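Local coordinates for protein proabylysin (Pyrococcus abyssi, PDB 4JIU) that binds zinc and is the zymogen of abylysin, a small soluble metallopeptidase of the minigluzincin type, at residues A[11-16]-A[80-85]; A[62-65]-A[71-74]. The protein carries 1 engineered substitution. One frame throughout, in Å; residues are numbered along the deposited sequence.

Interaction 1. Residues A[11-16]-A[80-85]; sequences DILGYQ and VEKVFP
Lys82 meets the last turn of helix 2-13 through CB, CD and NZ, and Val83 adds a methyl contact beside it. Val80 takes part through its backbone O, which accepts from Val83 N and Phe84 N and curls the chain just after helix 74-80. This turn presents Lys82 to Leu13. The lysine has CG anti to its carbonyl carbon (chi1 -63°). Its extended chain passes at a slant across Leu13 and brings NZ to the carbonyl at the helix end. Its CB lies 4.1 Å from Ile12 CG2. Further out, Lys82 CD packs on Leu13 CD2 at 4.0 Å. At the tip, Lys82 NZ gives a weak hydrogen bond of 3.3 Å to Leu13 O. A water also accepts from NZ and donates to Ile12 O, at 3.0 Å from that oxygen. The ammonium group has a stronger partner in Glu79, with which it forms a salt bridge. Val83 follows, and its CG2 touches Ile12 CG2 at 3.7 Å. The two side chains cross at about a right angle. Val83 also reaches Phe55 on helix 51-67. Next to the lysine tip, helix 2-13 ends in a Schellman motif: Gly14, with positive phi, is C-prime, and its N makes a weak bond to Asp11 O. The contact thus joins a Schellman-capped helix C-terminus to the loop between helices 74-80 and 88-100.

Interaction 2. Residues A[62-65]-A[71-74]; sequences LAHL and YHSS. With ZN (zinc ion), chain B.
The zinc site of this gluzincin-type peptidase joins His64, the second histidine of the HExxH motif on helix 51-67, to His72 in the loop before helix 74-80. Both rings bind the metal through NE2. The zinc lies 2.0 Å from His64 NE2, and His72 NE2 binds at the same length. His60, the first histidine of the motif, and the O of the C-terminal Val105 complete the four ligands. A ligand from the chain's own C-terminus fits the zymogen state, and it probably blocks the active site. The two NE2 atoms of His64 and His72 are 3.2 Å apart because they share the ion, with no hydrogen bond between them. Their rings meet rim to rim, neither over the face of the other, with planes at 40°. Each NE2 lies near the plane of the opposite ring. His64 has CG anti to its carbonyl carbon (chi1 -83°), which carries the imidazole away from the helix and toward the metal. Its other nitrogen, ND1, is hydrogen-bonded to Thr69 O. Together with the metal bond this helps fix the ring's rotation, and it is consistent with NE2 facing the zinc. Phe76 meets both imidazoles from helix 74-80. His72 sits at the centre of an inverse gamma turn, and Ser73 is the N-cap of that helix. The carbon rims also come close, with His64 CE1 3.4 Å from His72 CD2.

How the interactions relate
Interaction 2 is nested along the chain inside the loop closed by interaction 1. Their centres are 12 Å apart. The order is 11-16, 62-65, 71-74 and 80-85, so helix 74-80 runs from the second segment of interaction 2 (71-74) to the second segment of interaction 1 (80-85). The contacts also touch directly. Leu13 CD1 lies 3.7 Å from Leu62 CB, and Val80 CG2 lies 3.8 Å from Ala63 CB. Helix 51-67 thus carries His64 for the zinc and gives apolar positions one or two residues earlier to the parts joined by interaction 1. The zinc itself is about 12 Å from the Leu13 side chain. Interaction 1 therefore takes no direct part in zinc binding.

Interaction 1. Residues A[11-16]-A[80-85]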
ATOM      1  N   ASP A  11       6.084   6.930   9.174  1.00 14.04           N
ATOM      2  CA  ASP A  11       5.959   7.685  10.437  1.00 15.94           C
ATOM      3  C   ASP A  11       4.656   7.352  11.146  1.00 15.69           C
ATOM      4  O   ASP A  11       4.617   7.131  12.371  1.00 19.55           O
ATOM      5  CB  ASP A  11       6.129   9.162  10.144  1.00 19.42           C
ATOM      6  CG  ASP A  11       7.535   9.612   9.820  1.00 24.16           C
ATOM      7  OD1 ASP A  11       8.550   8.871   9.911  1.00 30.49           O
ATOM      8  OD2 ASP A  11       7.692  10.785   9.425  1.00 29.58           O
ATOM      9  N   ILE A  12       3.555   7.290  10.374  1.00 14.93           N
ATOM     10  CA  ILE A  12       2.274   6.997  11.031  1.00 15.42           C
ATOM     11  C   ILE A  12       2.197   5.590  11.569  1.00 15.47           C
ATOM     12  O   ILE A  12       1.646   5.338  12.637  1.00 16.81           O
ATOM     13  CB  ILE A  12       1.113   7.330  10.080  1.00 14.60           C
ATOM     14  CG1 ILE A  12       1.059   8.829   9.815  1.00 17.19           C
ATOM     15  CG2 ILE A  12      -0.216   6.839  10.611  1.00 16.74           C
ATOM     16  CD1 ILE A  12       0.080   9.153   8.724  1.00 17.19           C
ATOM     17  N   LEU A  13       2.729   4.649  10.778  1.00 15.36           N
ATOM     18  CA  LEU A  13       2.678   3.259  11.228  1.00 14.19           C
ATOM     19  C   LEU A  13       3.706   3.024  12.322  1.00 15.62           C
ATOM     20  O   LEU A  13       3.646   2.009  13.025  1.00 21.99           O
ATOM     21  CB  LEU A  13       2.871   2.238  10.110  1.00 15.23           C
ATOM     22  CG  LEU A  13       1.874   2.242   8.959  1.00 16.66           C
ATOM     23  CD1 LEU A  13       2.128   1.020   8.071  1.00 21.15           C
ATOM     24  CD2 LEU A  13       0.476   2.244   9.460  1.00 16.29           C
ATOM     25  N   GLY A  14       4.695   3.906  12.447  1.00 15.79           N
ATOM     26  CA  GLY A  14       5.807   3.636  13.375  1.00 17.72           C
ATOM     27  C   GLY A  14       6.682   2.491  12.911  1.00 16.48           C
ATOM     28  O   GLY A  14       7.037   1.579  13.686  1.00 20.94           O
ATOM     29  N   TYR A  15       7.091   2.608  11.647  1.00 14.62           N
ATOM     30  CA  TYR A  15       7.793   1.500  10.972  1.00 13.35           C
ATOM     31  C   TYR A  15       9.063   2.017  10.298  1.00 12.82           C
ATOM     32  O   TYR A  15       8.967   2.320   9.100  1.00 15.42           O
ATOM     33  CB  TYR A  15       6.888   0.866   9.949  1.00 14.34           C
ATOM     34  CG  TYR A  15       7.362  -0.476   9.459  1.00 14.26           C
ATOM     35  CD1 TYR A  15       7.618  -1.535  10.323  1.00 15.31           C
ATOM     36  CD2 TYR A  15       7.545  -0.730   8.114  1.00 15.43           C
ATOM     37  CE1 TYR A  15       8.041  -2.764   9.869  1.00 13.43           C
ATOM     38  CE2 TYR A  15       7.951  -1.956   7.641  1.00 15.13           C
ATOM     39  CZ  TYR A  15       8.219  -2.990   8.520  1.00 13.11           C
ATOM     40  OH  TYR A  15       8.616  -4.203   8.002  1.00 14.23           O
ATOM     41  N   GLN A  16      10.140   2.045  11.010  1.00 13.11           N
ATOM     42  CA  GLN A  16      11.377   2.622  10.493  1.00 14.24           C
ATOM     43  C   GLN A  16      12.235   1.516   9.967  1.00 13.70           C
ATOM     44  O   GLN A  16      13.057   0.920  10.691  1.00 16.51           O
ATOM     45  CB  GLN A  16      12.055   3.466  11.551  1.00 18.15           C
ATOM     46  CG  GLN A  16      11.242   4.688  12.026  1.00 21.68           C
ATOM     47  CD  GLN A  16      10.675   5.564  10.943  1.00 20.69           C
ATOM     48  OE1 GLN A  16      11.320   5.922   9.949  1.00 27.70           O
ATOM     49  NE2 GLN A  16       9.409   5.979  11.116  1.00 29.93           N
ATOM     50  N   VAL A  80      -3.539  -0.606   8.925  1.00 10.36           N
ATOM     51  CA  VAL A  80      -4.240   0.230   7.928  1.00 10.14           C
ATOM     52  C   VAL A  80      -5.113   1.277   8.590  1.00 10.25           C
ATOM     53  O   VAL A  80      -5.159   2.440   8.152  1.00 10.60           O
ATOM     54  CB  VAL A  80      -5.041  -0.676   6.966  1.00  9.99           C
ATOM     55  CG1 VAL A  80      -5.919   0.152   6.067  1.00 12.53           C
ATOM     56  CG2 VAL A  80      -4.139  -1.598   6.171  1.00 11.21           C
ATOM     57  N   GLU A  81      -5.747   0.869   9.686  1.00 10.01           N
ATOM     58  CA  GLU A  81      -6.679   1.738  10.400  1.00 10.99           C
ATOM     59  C   GLU A  81      -6.016   2.837  11.206  1.00 11.52           C
ATOM     60  O   GLU A  81      -6.689   3.710  11.722  1.00 12.42           O
ATOM     61  CB  GLU A  81      -7.626   0.868  11.248  1.00 13.87           C
ATOM     62  CG  GLU A  81      -8.611   0.103  10.352  1.00 14.13           C
ATOM     63  CD  GLU A  81      -9.384  -0.972  11.044  1.00 18.58           C
ATOM     64  OE1 GLU A  81      -9.948  -1.836  10.330  1.00 18.71           O
ATOM     65  OE2 GLU A  81      -9.436  -0.979  12.287  1.00 26.80           O
ATOM     66  N   LYS A  82      -4.684   2.856  11.256  1.00 11.17           N
ATOM     67  CA  LYS A  82      -3.986   4.050  11.762  1.00 11.44           C
ATOM     68  C   LYS A  82      -4.165   5.245  10.839  1.00 10.19           C
ATOM     69  O   LYS A  82      -3.950   6.385  11.290  1.00 11.61           O
ATOM     70  CB  LYS A  82      -2.480   3.747  11.994  1.00 12.31           C
ATOM     71  CG  LYS A  82      -2.311   2.690  13.069  1.00 12.99           C
ATOM     72  CD  LYS A  82      -0.844   2.308  13.191  1.00 13.72           C
ATOM     73  CE  LYS A  82      -0.584   1.355  14.319  1.00 16.78           C
ATOM     74  NZ  LYS A  82       0.847   0.972  14.355  1.00 18.92           N
ATOM     75  N   VAL A  83      -4.589   5.022   9.609  1.00 10.97           N
ATOM     76  CA  VAL A  83      -4.857   6.070   8.646  1.00 11.15           C
ATOM     77  C   VAL A  83      -6.325   6.012   8.183  1.00 10.29           C
ATOM     78  O   VAL A  83      -6.948   7.064   8.198  1.00 11.26           O
ATOM     79  CB  VAL A  83      -3.951   5.958   7.395  1.00 11.11           C
ATOM     80  CG1 VAL A  83      -4.350   6.984   6.367  1.00 12.32           C
ATOM     81  CG2 VAL A  83      -2.516   6.141   7.831  1.00 12.33           C
ATOM     82  N   PHE A  84      -6.799   4.827   7.787  1.00 10.45           N
ATOM     83  CA  PHE A  84      -8.103   4.703   7.135  1.00 10.82           C
ATOM     84  C   PHE A  84      -9.093   4.069   8.102  1.00 11.12           C
ATOM     85  O   PHE A  84      -9.012   2.853   8.320  1.00 12.03           O
ATOM     86  CB  PHE A  84      -7.958   3.847   5.884  1.00 10.64           C
ATOM     87  CG  PHE A  84      -7.041   4.488   4.864  1.00 10.87           C
ATOM     88  CD1 PHE A  84      -5.693   4.157   4.805  1.00 11.13           C
ATOM     89  CD2 PHE A  84      -7.488   5.441   3.982  1.00 11.28           C
ATOM     90  CE1 PHE A  84      -4.819   4.742   3.925  1.00 12.21           C
ATOM     91  CE2 PHE A  84      -6.672   6.044   3.058  1.00 12.21           C
ATOM     92  CZ  PHE A  84      -5.314   5.696   3.048  1.00 11.90           C
ATOM     93  N   PRO A  85      -9.966   4.825   8.753  1.00 11.58           N
ATOM     94  CA  PRO A  85     -10.829   4.272   9.799  1.00 12.23           C
ATOM     95  C   PRO A  85     -12.015   3.531   9.247  1.00 12.33           C
ATOM     96  O   PRO A  85     -12.567   3.884   8.213  1.00 12.93           O
ATOM     97  CB  PRO A  85     -11.283   5.546  10.557  1.00 13.57           C
ATOM     98  CG  PRO A  85     -11.337   6.628   9.495  1.00 13.20           C
ATOM     99  CD  PRO A  85     -10.184   6.282   8.564  1.00 12.79           C
TER
HETATM  100  O   HOH W   1       2.214   3.716  15.122  1.00 38.81           O

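Interaction 2. Residues A[62-65]-A[71-74]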
ATOM      1  N   LEU A  62       2.762  -1.445   3.154  1.00  8.74           N
ATOM      2  CA  LEU A  62       3.564  -1.323   4.344  0.59  9.55           C
ATOM      3  C   LEU A  62       2.950  -2.155   5.479  1.00  9.52           C
ATOM      4  O   LEU A  62       3.703  -2.738   6.269  1.00 10.77           O
ATOM      5  CB  LEU A  62       3.726   0.113   4.852  0.59  9.83           C
ATOM      6  CG  LEU A  62       4.679   0.975   4.047  0.59 10.37           C
ATOM      7  CD1 LEU A  62       4.549   2.421   4.461  0.59 16.30           C
ATOM      8  CD2 LEU A  62       6.127   0.521   4.194  0.59 11.90           C
ATOM      9  N   ALA A  63       1.628  -2.221   5.576  1.00  9.55           N
ATOM     10  CA  ALA A  63       0.971  -3.018   6.578  1.00  9.42           C
ATOM     11  C   ALA A  63       1.283  -4.490   6.421  1.00  9.34           C
ATOM     12  O   ALA A  63       1.463  -5.211   7.412  1.00 10.27           O
ATOM     13  CB  ALA A  63      -0.540  -2.762   6.576  1.00 10.21           C
ATOM     14  N   HIS A  64       1.401  -4.971   5.190  1.00  8.81           N
ATOM     15  CA  HIS A  64       1.825  -6.365   4.962  1.00  8.88           C
ATOM     16  C   HIS A  64       3.188  -6.582   5.580  1.00  9.56           C
ATOM     17  O   HIS A  64       3.453  -7.545   6.287  1.00 10.79           O
ATOM     18  CB  HIS A  64       1.862  -6.702   3.477  1.00  9.73           C
ATOM     19  CG  HIS A  64       0.547  -7.090   2.909  1.00  9.32           C
ATOM     20  ND1 HIS A  64      -0.144  -8.202   3.371  1.00  9.93           N
ATOM     21  CD2 HIS A  64      -0.187  -6.568   1.901  1.00  9.38           C
ATOM     22  CE1 HIS A  64      -1.269  -8.287   2.661  1.00  9.82           C
ATOM     23  NE2 HIS A  64      -1.348  -7.307   1.753  1.00  9.85           N
ATOM     24  N   LEU A  65       4.114  -5.689   5.281  1.00  9.71           N
ATOM     25  CA  LEU A  65       5.483  -5.798   5.737  1.00 10.58           C
ATOM     26  C   LEU A  65       5.534  -5.716   7.258  1.00 11.05           C
ATOM     27  O   LEU A  65       6.233  -6.528   7.906  1.00 13.79           O
ATOM     28  CB  LEU A  65       6.351  -4.707   5.125  1.00 11.05           C
ATOM     29  CG  LEU A  65       6.645  -4.859   3.648  1.00 11.86           C
ATOM     30  CD1 LEU A  65       7.407  -3.604   3.155  1.00 14.49           C
ATOM     31  CD2 LEU A  65       7.406  -6.102   3.312  1.00 12.99           C
ATOM     32  N   TYR A  71      -1.725 -12.596   4.577  1.00 11.65           N
ATOM     33  CA  TYR A  71      -3.131 -12.701   4.871  1.00 11.62           C
ATOM     34  C   TYR A  71      -3.633 -11.398   5.498  1.00 11.06           C
ATOM     35  O   TYR A  71      -2.951 -10.847   6.361  1.00 11.93           O
ATOM     36  CB  TYR A  71      -3.389 -13.919   5.804  1.00 12.76           C
ATOM     37  CG  TYR A  71      -4.809 -13.965   6.288  1.00 13.03           C
ATOM     38  CD1 TYR A  71      -5.107 -13.855   7.639  1.00 16.55           C
ATOM     39  CD2 TYR A  71      -5.891 -14.100   5.407  1.00 13.69           C
ATOM     40  CE1 TYR A  71      -6.390 -13.892   8.095  1.00 18.51           C
ATOM     41  CE2 TYR A  71      -7.193 -14.108   5.897  1.00 16.95           C
ATOM     42  CZ  TYR A  71      -7.430 -13.989   7.239  1.00 21.85           C
ATOM     43  OH  TYR A  71      -8.727 -14.028   7.739  1.00 27.49           O
ATOM     44  N   HIS A  72      -4.826 -10.940   5.077  1.00 10.69           N
ATOM     45  CA  HIS A  72      -5.337  -9.688   5.595  1.00 11.18           C
ATOM     46  C   HIS A  72      -6.020  -9.957   6.959  1.00 11.96           C
ATOM     47  O   HIS A  72      -7.250  -9.990   7.076  1.00 14.02           O
ATOM     48  CB  HIS A  72      -6.317  -9.068   4.618  1.00 11.88           C
ATOM     49  CG  HIS A  72      -5.699  -8.721   3.326  1.00 10.55           C
ATOM     50  ND1 HIS A  72      -6.351  -8.935   2.114  1.00 13.83           N
ATOM     51  CD2 HIS A  72      -4.600  -8.047   2.967  1.00 11.23           C
ATOM     52  CE1 HIS A  72      -5.564  -8.478   1.161  1.00 13.75           C
ATOM     53  NE2 HIS A  72      -4.446  -7.963   1.621  1.00 11.12           N
ATOM     54  N   SER A  73      -5.199 -10.120   7.954  1.00 11.82           N
ATOM     55  CA  SER A  73      -5.574 -10.472   9.331  1.00 12.99           C
ATOM     56  C   SER A  73      -6.053  -9.256  10.072  1.00 13.49           C
ATOM     57  O   SER A  73      -5.955  -8.120   9.631  1.00 12.47           O
ATOM     58  CB  SER A  73      -4.357 -11.045  10.065  1.00 15.19           C
ATOM     59  OG  SER A  73      -3.402  -9.986  10.203  1.00 14.30           O
ATOM     60  N   SER A  74      -6.541  -9.504  11.304  1.00 15.31           N
ATOM     61  CA  SER A  74      -6.948  -8.350  12.109  0.55 16.10           C
ATOM     62  C   SER A  74      -5.742  -7.459  12.416  1.00 14.20           C
ATOM     63  O   SER A  74      -5.856  -6.220  12.485  1.00 15.03           O
ATOM     64  CB  SER A  74      -7.607  -8.783  13.409  0.55 19.26           C
ATOM     65  OG  SER A  74      -8.720  -9.618  13.192  0.55 21.28           O
TER
HETATM   66 ZN    ZN B 201      -2.968  -7.010   0.625  0.96 10.19          ZN